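Local coordinates for protease (Penicillium cyclopium, PDB 5Z6O), which cleaves proteins as a subtilisin-like serine protease of the proteinase K kind, through a charge relay system, at residues 27-39 and 236-248. Numbering follows the deposited sequence.
Sequences VYDSTAGEGIVIY and GAAAYLMALEGTT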
loop_
_atom_site.group_PDB
_atom_site.type_symbol
_atom_site.label_atom_id
_atom_site.label_comp_id
_atom_site.label_asym_id
_atom_site.label_seq_id
_atom_site.Cartn_x
_atom_site.Cartn_y
_atom_site.Cartn_z
ATOM N N VAL A 27 -11.233 -12.879 -5.617
ATOM C CA VAL A 27 -12.403 -13.238 -4.810
ATOM C C VAL A 27 -12.267 -12.538 -3.466
ATOM O O VAL A 27 -11.221 -12.663 -2.816
ATOM C CB VAL A 27 -12.510 -14.765 -4.604
ATOM C CG1 VAL A 27 -13.786 -15.089 -3.836
ATOM C CG2 VAL A 27 -12.477 -15.489 -5.951
ATOM N N TYR A 28 -13.320 -11.827 -3.045
ATOM C CA TYR A 28 -13.232 -11.002 -1.837
ATOM C C TYR A 28 -14.629 -10.853 -1.241
ATOM O O TYR A 28 -15.626 -10.954 -1.941
ATOM C CB TYR A 28 -12.595 -9.621 -2.144
ATOM C CG TYR A 28 -13.398 -8.801 -3.144
ATOM C CD1 TYR A 28 -13.237 -8.974 -4.531
ATOM C CD2 TYR A 28 -14.345 -7.888 -2.705
ATOM C CE1 TYR A 28 -14.005 -8.234 -5.447
ATOM C CE2 TYR A 28 -15.092 -7.124 -3.606
ATOM C CZ TYR A 28 -14.934 -7.334 -4.968
ATOM O OH TYR A 28 -15.667 -6.547 -5.798
ATOM N N ASP A 29 -14.698 -10.595 0.050
ATOM C CA ASP A 29 -15.994 -10.355 0.686
ATOM C C ASP A 29 -16.568 -8.999 0.289
ATOM O O ASP A 29 -15.844 -8.001 0.188
ATOM C CB ASP A 29 -15.846 -10.398 2.208
ATOM C CG ASP A 29 -17.162 -10.296 2.889
ATOM O OD1 ASP A 29 -17.862 -11.321 2.854
ATOM O OD2 ASP A 29 -17.528 -9.197 3.372
ATOM N N SER A 30 -17.889 -8.948 0.101
ATOM C CA SER A 30 -18.550 -7.743 -0.405
ATOM C C SER A 30 -18.368 -6.524 0.488
ATOM O O SER A 30 -18.594 -5.405 0.008
ATOM C CB SER A 30 -20.042 -7.981 -0.571
ATOM O OG SER A 30 -20.567 -8.340 0.698
ATOM N N THR A 31 -17.983 -6.693 1.757
ATOM C CA THR A 31 -17.727 -5.506 2.592
ATOM C C THR A 31 -16.674 -4.606 1.943
ATOM O O THR A 31 -16.791 -3.374 1.989
ATOM C CB THR A 31 -17.292 -5.881 4.010
ATOM O OG1 THR A 31 -16.278 -6.878 3.958
ATOM C CG2 THR A 31 -18.490 -6.389 4.843
ATOM N N ALA A 32 -15.634 -5.211 1.353
ATOM C CA ALA A 32 -14.728 -4.533 0.414
ATOM C C ALA A 32 -14.088 -3.276 0.993
ATOM O O ALA A 32 -13.813 -2.331 0.258
ATOM C CB ALA A 32 -15.466 -4.192 -0.895
ATOM N N GLY A 33 -13.792 -3.263 2.294
ATOM C CA GLY A 33 -13.133 -2.122 2.882
ATOM C C GLY A 33 -14.010 -0.908 3.070
ATOM O O GLY A 33 -13.495 0.168 3.355
ATOM N N GLU A 34 -15.322 -1.035 2.951
ATOM C CA GLU A 34 -16.173 0.144 3.044
ATOM C C GLU A 34 -16.051 0.802 4.408
ATOM O O GLU A 34 -15.954 0.125 5.428
ATOM C CB GLU A 34 -17.648 -0.243 2.798
ATOM C CG GLU A 34 -18.574 0.971 2.632
ATOM C CD GLU A 34 -19.934 0.596 2.025
ATOM O OE1 GLU A 34 -20.574 -0.346 2.536
ATOM O OE2 GLU A 34 -20.344 1.237 1.033
ATOM N N GLY A 35 -16.025 2.126 4.419
ATOM C CA GLY A 35 -15.939 2.860 5.656
ATOM C C GLY A 35 -14.544 3.061 6.190
ATOM O O GLY A 35 -14.381 3.712 7.235
ATOM N N ILE A 36 -13.529 2.526 5.519
ATOM C CA ILE A 36 -12.136 2.724 5.925
ATOM C C ILE A 36 -11.510 3.804 5.052
ATOM O O ILE A 36 -11.693 3.800 3.836
ATOM C CB ILE A 36 -11.331 1.424 5.803
ATOM C CG1 ILE A 36 -12.024 0.304 6.566
ATOM C CG2 ILE A 36 -9.909 1.654 6.365
ATOM C CD1 ILE A 36 -12.186 0.615 8.077
ATOM N N VAL A 37 -10.726 4.702 5.661
ATOM C CA VAL A 37 -10.034 5.771 4.942
ATOM C C VAL A 37 -8.593 5.345 4.705
ATOM O O VAL A 37 -7.909 4.894 5.641
ATOM C CB VAL A 37 -10.083 7.085 5.738
ATOM C CG1 VAL A 37 -9.319 8.176 4.992
ATOM C CG2 VAL A 37 -11.545 7.477 5.984
ATOM N N ILE A 38 -8.129 5.479 3.470
ATOM C CA ILE A 38 -6.748 5.197 3.096
ATOM C C ILE A 38 -6.089 6.506 2.687
ATOM O O ILE A 38 -6.510 7.139 1.710
ATOM C CB ILE A 38 -6.667 4.191 1.944
ATOM C CG1 ILE A 38 -7.277 2.840 2.349
ATOM C CG2 ILE A 38 -5.211 3.982 1.573
ATOM C CD1 ILE A 38 -7.522 1.882 1.140
ATOM N N TYR A 39 -5.005 6.875 3.369
ATOM C CA TYR A 39 -4.241 8.053 2.974
ATOM C C TYR A 39 -3.109 7.635 2.048
ATOM O O TYR A 39 -2.236 6.867 2.451
ATOM C CB TYR A 39 -3.660 8.752 4.203
ATOM C CG TYR A 39 -4.731 9.286 5.117
ATOM C CD1 TYR A 39 -5.278 10.559 4.901
ATOM C CD2 TYR A 39 -5.187 8.526 6.208
ATOM C CE1 TYR A 39 -6.251 11.070 5.728
ATOM C CE2 TYR A 39 -6.192 9.026 7.041
ATOM C CZ TYR A 39 -6.704 10.303 6.790
ATOM O OH TYR A 39 -7.674 10.796 7.617
ATOM N N GLY A 236 -4.425 -1.930 0.993
ATOM C CA GLY A 236 -5.783 -2.347 0.682
ATOM C C GLY A 236 -6.225 -3.540 1.511
ATOM O O GLY A 236 -7.375 -3.596 1.957
ATOM N N ALA A 237 -5.349 -4.534 1.682
ATOM C CA ALA A 237 -5.742 -5.692 2.481
ATOM C C ALA A 237 -6.026 -5.298 3.928
ATOM O O ALA A 237 -6.912 -5.877 4.572
ATOM C CB ALA A 237 -4.647 -6.774 2.425
ATOM N N ALA A 238 -5.265 -4.346 4.483
ATOM C CA ALA A 238 -5.560 -3.907 5.836
ATOM C C ALA A 238 -6.926 -3.265 5.906
ATOM O O ALA A 238 -7.690 -3.530 6.833
ATOM C CB ALA A 238 -4.496 -2.926 6.338
ATOM N N ALA A 239 -7.255 -2.409 4.930
ATOM C CA ALA A 239 -8.577 -1.777 4.961
ATOM C C ALA A 239 -9.674 -2.834 4.850
ATOM O O ALA A 239 -10.676 -2.800 5.577
ATOM C CB ALA A 239 -8.673 -0.733 3.833
ATOM N N TYR A 240 -9.469 -3.810 3.964
ATOM C CA TYR A 240 -10.379 -4.937 3.820
ATOM C C TYR A 240 -10.588 -5.675 5.148
ATOM O O TYR A 240 -11.725 -5.967 5.546
ATOM C CB TYR A 240 -9.791 -5.845 2.761
ATOM C CG TYR A 240 -10.507 -7.137 2.555
ATOM C CD1 TYR A 240 -11.705 -7.182 1.846
ATOM C CD2 TYR A 240 -9.990 -8.305 3.066
ATOM C CE1 TYR A 240 -12.374 -8.393 1.658
ATOM C CE2 TYR A 240 -10.628 -9.551 2.846
ATOM C CZ TYR A 240 -11.812 -9.561 2.164
ATOM O OH TYR A 240 -12.413 -10.771 1.981
ATOM N N LEU A 241 -9.492 -6.003 5.850
ATOM C CA LEU A 241 -9.640 -6.787 7.071
ATOM C C LEU A 241 -10.253 -5.955 8.185
ATOM O O LEU A 241 -10.970 -6.497 9.034
ATOM C CB LEU A 241 -8.280 -7.344 7.513
ATOM C CG LEU A 241 -7.759 -8.432 6.575
ATOM C CD1 LEU A 241 -6.323 -8.831 6.953
ATOM C CD2 LEU A 241 -8.671 -9.647 6.654
ATOM N N MET A 242 -9.967 -4.652 8.217
ATOM C CA MET A 242 -10.601 -3.791 9.206
ATOM C C MET A 242 -12.107 -3.794 9.040
ATOM O O MET A 242 -12.844 -3.892 10.025
ATOM C CB MET A 242 -10.083 -2.347 9.093
ATOM C CG MET A 242 -8.670 -2.199 9.613
ATOM S SD MET A 242 -8.078 -0.497 9.224
ATOM C CE MET A 242 -6.456 -0.649 9.962
ATOM N N ALA A 243 -12.585 -3.657 7.798
ATOM C CA ALA A 243 -14.030 -3.589 7.607
ATOM C C ALA A 243 -14.667 -4.964 7.746
ATOM O O ALA A 243 -15.836 -5.050 8.123
ATOM C CB ALA A 243 -14.370 -2.982 6.244
ATOM N N LEU A 244 -13.913 -6.037 7.478
ATOM C CA LEU A 244 -14.454 -7.401 7.541
ATOM C C LEU A 244 -14.441 -7.963 8.963
ATOM O O LEU A 244 -15.470 -8.411 9.476
ATOM C CB LEU A 244 -13.660 -8.312 6.603
ATOM C CG LEU A 244 -14.011 -9.810 6.654
ATOM C CD1 LEU A 244 -15.413 -10.005 6.118
ATOM C CD2 LEU A 244 -13.011 -10.647 5.858
ATOM N N GLU A 245 -13.280 -7.986 9.599
ATOM C CA GLU A 245 -13.080 -8.632 10.905
ATOM C C GLU A 245 -13.062 -7.648 12.060
ATOM O O GLU A 245 -13.070 -8.070 13.224
ATOM C CB GLU A 245 -11.742 -9.384 10.935
ATOM C CG GLU A 245 -11.575 -10.413 9.850
ATOM C CD GLU A 245 -10.235 -11.131 9.925
ATOM O OE1 GLU A 245 -9.326 -10.672 10.649
ATOM O OE2 GLU A 245 -10.086 -12.146 9.231
ATOM N N GLY A 246 -12.969 -6.363 11.773
ATOM C CA GLY A 246 -12.876 -5.373 12.826
ATOM C C GLY A 246 -11.512 -5.279 13.477
ATOM O O GLY A 246 -11.405 -4.752 14.590
ATOM N N THR A 247 -10.463 -5.799 12.847
ATOM C CA THR A 247 -9.141 -5.644 13.446
ATOM C C THR A 247 -8.766 -4.161 13.498
ATOM O O THR A 247 -9.198 -3.356 12.681
ATOM C CB THR A 247 -8.089 -6.475 12.678
ATOM O OG1 THR A 247 -6.786 -6.255 13.247
ATOM C CG2 THR A 247 -8.012 -6.098 11.239
ATOM N N THR A 248 -8.016 -3.783 14.518
ATOM C CA THR A 248 -7.639 -2.380 14.671
ATOM C C THR A 248 -6.273 -2.112 14.022
ATOM O O THR A 248 -5.489 -3.028 13.749
ATOM C CB THR A 248 -7.580 -2.004 16.152
ATOM O OG1 THR A 248 -6.762 -2.971 16.824
ATOM C CG2 THR A 248 -8.987 -2.007 16.755
HETATM O O HOH W 1 -13.859 -5.560 3.915
#
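Gly33 lies almost directly on the helix 227-245, its CA 4.0 Å from CA of Tyr240 and close also to Ala239 O and Ala243 CB. Because Gly33 has no side chain and Ala239 and Ala243 offer only small ones, backbone meets backbone, a worked example of close approach through glycine and alanine. Beside it Ile36 straddles Ala239: CG2 rests 3.7 Å from Ala239 CB, while CG1, anti to the carbonyl carbon (chi1 -54°), lies 3.5 Å from Ala239 O and carries CD1 to Met242 CB. Ile38 CD1 also reaches the Ala239 methyl, 3.9 Å from CB, completing the buried, tightly packed end on the central parallel sheet of the subtilisin fold.

At the other end polar groups take over. Tyr240, its CG anti to the backbone N (chi1 174°), reaches out to strand 26-29, and Asp29 N, lying in the ring plane at its edge, donates a nearly straight bond to Tyr240 OH (3.0 Å, 167°). Toward solvent the fit is looser: exposed Leu244 meets the Asp29 carboxylate and Thr31 OG1 only through carbon. There Asp29 OD2 closes an Asx turn, gripped by Thr31 N from above the carboxylate plane and by Thr31 OG1 at the anti lone pair, while OD1 binds Ala1 N at the chain start. One water donates to Thr31 OG1 and to Tyr240 O, its oxygen 2.7 Å from Tyr240 O, and accepts from Gly33 N.

The chemistry implies a division of labour: apolar contacts seat the helix against the loop and the start of strand 37-42, whereas directed bonds probably hold the loop's turn in place, and the nearby terminal amine probably stabilises the charge of Asp29.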